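Local coordinates for protein metallo-carboxypeptidase (PDB 4A39) that is a zinc-dependent peptidase of the M14 family, probably acting as a carboxypeptidase that trims residues from the C-terminal ends of peptide chains, at residues Q178-P181 and G182-M185; Q258-M261 and K262-G265. All coordinates share one frame; numbering follows the deposited sequence.

Contact 1: residues Q178-P181 and G182-M185. With ZN (zinc ion), chain C; GEM ((2-guanidinoethylmercapto)succinic acid), chain D.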
loop_
_atom_site.group_PDB
_atom_site.type_symbol
_atom_site.label_atom_id
_atom_site.label_comp_id
_atom_site.label_asym_id
_atom_site.label_seq_id
_atom_site.Cartn_x
_atom_site.Cartn_y
_atom_site.Cartn_z
ATOM N N GLN A 178 -3.128 -2.430 1.810
ATOM C CA GLN A 178 -3.042 -1.409 2.845
ATOM C C GLN A 178 -3.448 -1.763 4.271
ATOM O O GLN A 178 -4.216 -1.033 4.902
ATOM C CB GLN A 178 -3.801 -0.152 2.375
ATOM C CG GLN A 178 -3.028 1.159 2.605
ATOM C CD GLN A 178 -3.638 2.347 1.873
ATOM O OE1 GLN A 178 -3.927 2.267 0.683
ATOM N NE2 GLN A 178 -3.819 3.464 2.581
ATOM N N GLN A 179 -2.940 -2.881 4.781
ATOM C CA GLN A 179 -3.211 -3.250 6.170
ATOM C C GLN A 179 -2.624 -2.140 7.042
ATOM O O GLN A 179 -3.128 -1.852 8.126
ATOM C CB GLN A 179 -2.543 -4.568 6.534
ATOM C CG GLN A 179 -3.235 -5.801 6.014
ATOM C CD GLN A 179 -2.662 -7.042 6.655
ATOM O OE1 GLN A 179 -2.981 -7.363 7.805
ATOM N NE2 GLN A 179 -1.784 -7.731 5.933
ATOM N N HIS A 180 -1.530 -1.545 6.573
ATOM C CA HIS A 180 -0.887 -0.435 7.275
ATOM C C HIS A 180 -1.399 0.801 6.539
ATOM O O HIS A 180 -1.058 1.031 5.378
ATOM C CB HIS A 180 0.632 -0.579 7.180
ATOM C CG HIS A 180 1.155 -1.771 7.919
ATOM N ND1 HIS A 180 2.067 -2.649 7.374
ATOM C CD2 HIS A 180 0.883 -2.237 9.161
ATOM C CE1 HIS A 180 2.333 -3.604 8.246
ATOM N NE2 HIS A 180 1.627 -3.379 9.339
ATOM N N PRO A 181 -2.227 1.615 7.219
ATOM C CA PRO A 181 -2.836 2.828 6.663
ATOM C C PRO A 181 -1.966 3.843 5.941
ATOM O O PRO A 181 -2.421 4.470 4.982
ATOM C CB PRO A 181 -3.563 3.427 7.866
ATOM C CG PRO A 181 -2.686 3.038 9.009
ATOM C CD PRO A 181 -2.392 1.583 8.685
ATOM N N GLY A 182 -0.726 4.010 6.385
ATOM C CA GLY A 182 0.142 4.983 5.744
ATOM C C GLY A 182 0.732 4.559 4.411
ATOM O O GLY A 182 1.328 5.377 3.705
ATOM N N GLU A 183 0.562 3.292 4.048
ATOM C CA GLU A 183 1.132 2.782 2.802
ATOM C C GLU A 183 0.158 2.923 1.639
ATOM O O GLU A 183 -0.264 1.944 1.025
ATOM C CB GLU A 183 1.570 1.326 3.022
ATOM C CG GLU A 183 2.776 1.234 3.965
ATOM C CD GLU A 183 2.969 -0.133 4.597
ATOM O OE1 GLU A 183 2.565 -1.145 3.983
ATOM O OE2 GLU A 183 3.544 -0.190 5.710
ATOM N N HIS A 184 -0.159 4.178 1.332
ATOM C CA HIS A 184 -1.114 4.530 0.287
ATOM C C HIS A 184 -0.841 3.994 -1.109
ATOM O O HIS A 184 -1.761 3.888 -1.922
ATOM C CB HIS A 184 -1.282 6.052 0.264
ATOM C CG HIS A 184 -2.044 6.580 1.440
ATOM N ND1 HIS A 184 -3.371 6.946 1.362
ATOM C CD2 HIS A 184 -1.687 6.730 2.738
ATOM C CE1 HIS A 184 -3.798 7.301 2.562
ATOM N NE2 HIS A 184 -2.797 7.179 3.415
ATOM N N MET A 185 0.412 3.663 -1.398
ATOM C CA MET A 185 0.739 3.100 -2.701
ATOM C C MET A 185 -0.025 1.791 -2.881
ATOM O O MET A 185 -0.316 1.381 -4.004
ATOM C CB MET A 185 2.247 2.831 -2.809
ATOM C CG MET A 185 2.831 1.994 -1.665
ATOM S SD MET A 185 3.239 2.953 -0.184
ATOM C CE MET A 185 4.793 3.721 -0.709
HETATM ZN ZN ZN C . 3.147 -2.560 5.581
HETATM C C8 GEM D . 6.179 -5.976 6.654
HETATM S S7 GEM D . 5.052 -6.776 5.454
HETATM C C6 GEM D . 5.981 -8.311 5.094
HETATM C C5 GEM D . 7.501 -8.181 5.221
HETATM N N3 GEM D . 7.891 -8.053 6.632
HETATM C C1 GEM D . 8.614 -9.015 7.202
HETATM N N4 GEM D . 8.962 -10.084 6.490
HETATM N N2 GEM D . 8.981 -8.922 8.476
HETATM C C9 GEM D . 5.483 -5.718 7.992
HETATM O O14 GEM D . 4.322 -6.161 8.139
HETATM O O15 GEM D . 6.132 -5.079 8.845
HETATM C C10 GEM D . 6.753 -4.678 6.083
HETATM C C11 GEM D . 5.657 -3.651 5.786
HETATM O O12 GEM D . 5.639 -3.143 4.642
HETATM O O13 GEM D . 4.870 -3.381 6.717
HETATM O O HOH W 1 -0.075 -2.220 4.035
#
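His180 and Glu183 meet in a local contact round a tight, buried turn in the loop that joins strand 171-177 to helix 185-196, where both bind the zinc ion. A type I beta turn runs from His180 to Glu183, closed by Glu183 N donating to His180 O at 3.1 Å. The turn sets the two side chains side by side, pointing the same way, with ring and carboxylate planes 63° apart. His180 ND1 binds zinc at 2.1 Å, while Glu183 holds it with both oxygens, OE1 at 2.2 Å and OE2 at 2.4 Å. This is the HxxE zinc motif of M14 carboxypeptidases; His273 is the third protein ligand, and carboxylate oxygen O13 of the inhibitor (2-guanidinoethylmercapto)succinic acid also binds the metal, 2.2 Å away. In the second shell, Asp238 accepts from His180 NE2, which fixes the rotation of the ring and would probably make it a stronger donor to zinc; Gly274 N holds Glu183 OE1. On the flank of the turn, Gln178 runs along the backbone of Glu183, CG against its O, and its extended chain sets NE2 over the centre of one face of the His184 ring, 3.6 Å above its plane. The same NE2 donates to Pro181 O at 3.0 Å, from above the carbonyl plane. His184 ND1 is hydrogen-bonded to Tyr126 N, which helps hold the ring against Gln178 NE2.

Contact 2: residues Q258-M261 and K262-G265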
loop_
_atom_site.group_PDB
_atom_site.type_symbol
_atom_site.label_atom_id
_atom_site.label_comp_id
_atom_site.label_asym_id
_atom_site.label_seq_id
_atom_site.Cartn_x
_atom_site.Cartn_y
_atom_site.Cartn_z
ATOM N N GLN A 258 -10.014 -13.727 7.201
ATOM C CA GLN A 258 -9.726 -15.124 7.514
ATOM C C GLN A 258 -10.973 -16.004 7.441
ATOM O O GLN A 258 -10.894 -17.160 7.032
ATOM C CB GLN A 258 -9.066 -15.247 8.892
ATOM C CG GLN A 258 -7.585 -14.871 8.878
ATOM C CD GLN A 258 -6.849 -15.266 10.147
ATOM O OE1 GLN A 258 -7.189 -16.258 10.794
ATOM N NE2 GLN A 258 -5.816 -14.502 10.495
ATOM N N GLN A 259 -12.124 -15.464 7.828
ATOM C CA GLN A 259 -13.356 -16.246 7.772
ATOM C C GLN A 259 -13.739 -16.537 6.324
ATOM O O GLN A 259 -14.179 -17.643 5.993
ATOM C CB GLN A 259 -14.497 -15.501 8.472
ATOM C CG GLN A 259 -14.343 -15.418 9.984
ATOM C CD GLN A 259 -14.379 -16.785 10.655
ATOM O OE1 GLN A 259 -14.166 -16.901 11.861
ATOM N NE2 GLN A 259 -14.654 -17.825 9.873
ATOM N N GLU A 260 -13.571 -15.539 5.462
ATOM C CA GLU A 260 -13.900 -15.690 4.052
ATOM C C GLU A 260 -12.917 -16.641 3.377
ATOM O O GLU A 260 -13.296 -17.417 2.496
ATOM C CB GLU A 260 -13.882 -14.328 3.350
ATOM C CG GLU A 260 -14.983 -13.374 3.810
ATOM C CD GLU A 260 -16.378 -13.944 3.611
ATOM O OE1 GLU A 260 -16.638 -14.522 2.535
ATOM O OE2 GLU A 260 -17.219 -13.804 4.525
ATOM N N MET A 261 -11.653 -16.587 3.787
ATOM C CA MET A 261 -10.650 -17.471 3.202
ATOM C C MET A 261 -10.956 -18.916 3.565
ATOM O O MET A 261 -10.873 -19.809 2.726
ATOM C CB MET A 261 -9.245 -17.116 3.695
ATOM C CG MET A 261 -8.718 -15.775 3.213
ATOM S SD MET A 261 -7.013 -15.503 3.762
ATOM C CE MET A 261 -6.425 -14.372 2.488
ATOM N N LYS A 262 -11.321 -19.149 4.816
ATOM C CA LYS A 262 -11.624 -20.501 5.267
ATOM C C LYS A 262 -12.759 -21.128 4.474
ATOM O O LYS A 262 -12.753 -22.334 4.196
ATOM C CB LYS A 262 -11.978 -20.487 6.757
ATOM C CG LYS A 262 -10.801 -20.215 7.680
ATOM C CD LYS A 262 -11.225 -20.092 9.140
ATOM C CE LYS A 262 -10.027 -19.827 10.039
ATOM N NZ LYS A 262 -10.434 -19.515 11.436
ATOM N N ARG A 263 -13.723 -20.299 4.089
ATOM C CA ARG A 263 -14.887 -20.757 3.348
ATOM C C ARG A 263 -14.695 -20.931 1.850
ATOM O O ARG A 263 -15.254 -21.853 1.259
ATOM C CB ARG A 263 -16.061 -19.808 3.600
ATOM C CG ARG A 263 -17.392 -20.261 3.026
ATOM C CD ARG A 263 -18.508 -19.787 3.926
ATOM N NE ARG A 263 -18.661 -18.336 3.899
ATOM C CZ ARG A 263 -19.265 -17.690 2.911
ATOM N NH1 ARG A 263 -19.750 -18.380 1.895
ATOM N NH2 ARG A 263 -19.411 -16.373 2.950
ATOM N N HIS A 264 -13.919 -20.056 1.226
ATOM C CA HIS A 264 -13.731 -20.182 -0.211
ATOM C C HIS A 264 -12.443 -20.851 -0.662
ATOM O O HIS A 264 -12.386 -21.372 -1.776
ATOM C CB HIS A 264 -13.845 -18.812 -0.886
ATOM C CG HIS A 264 -15.105 -18.081 -0.560
ATOM N ND1 HIS A 264 -15.252 -17.309 0.572
ATOM C CD2 HIS A 264 -16.287 -18.021 -1.213
ATOM C CE1 HIS A 264 -16.468 -16.796 0.597
ATOM N NE2 HIS A 264 -17.115 -17.210 -0.476
ATOM N N GLY A 265 -11.409 -20.844 0.172
ATOM C CA GLY A 265 -10.146 -21.464 -0.208
ATOM C C GLY A 265 -9.216 -20.437 -0.821
ATOM O O GLY A 265 -9.671 -19.391 -1.300
#
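The C-terminal end of helix 252-264 carries this contact, in which Glu260 O takes two bonds from His264 and Gly265 leads the chain out of the helix. Backbone bonds of the i to i+4 kind run from Lys262 N to Gln258 O (3.0 Å), from His264 N to Glu260 O (3.0 Å) and from Gly265 N to Met261 O (2.8 Å), the last bringing Gly265, with its positive phi of 94°, against the final turn. His264 adds a side-chain bond: with CG beside its own backbone N (chi1 -54°), the ring folds back along the helix and ND1 donates to Glu260 O at 2.7 Å, the oxygen lying near the ring plane. ND1 and the backbone N of His264 approach that oxygen from opposite faces of the carbonyl plane, and Arg263 N adds a weak bond to it. The Glu260 side chain, bent at chi2, runs alongside the imidazole and brings OE1 to 3.0 Å from His264 CE1. OE1 also faces Arg263 NH2 at 3.4 Å in a salt bridge whose carboxylate and guanidinium planes stand 89° apart, the oxygen well out of the guanidinium plane. Arg263 bends at chi2 and chi3, which lays one face of its guanidinium over His264 CE1. Away from this cluster, Met261 packs on Val336 and Tyr340 of helix 332-340. Without an N-H aimed at OE1, the Glu260-Arg263 attraction is one of charge alone, whereas the ND1 bond supplements the regular helical bond of Glu260 O and holds the imidazole against the last turn.

How the contacts relate
Contact 1 comes first along the chain, in the loop between strand 171-177 and helix 185-196; contact 2 follows at the end of helix 252-264. Their centres lie about 23 Å apart and their nearest atoms about 8 Å, without touching. Both belong to the zinc carboxypeptidase region and are tied to its seven-stranded mixed sheet: contact 1 follows directly on strand 171-177, and contact 2 leads into the neighbouring parallel strand 268-275, which carries the third zinc ligand, His273. Contact 1 sits near the centre of the chain and supplies two of the three protein ligands of the zinc, to which the inhibitor binds, whereas contact 2, partly buried, ends a peripheral helix just before the chain turns back toward the active site.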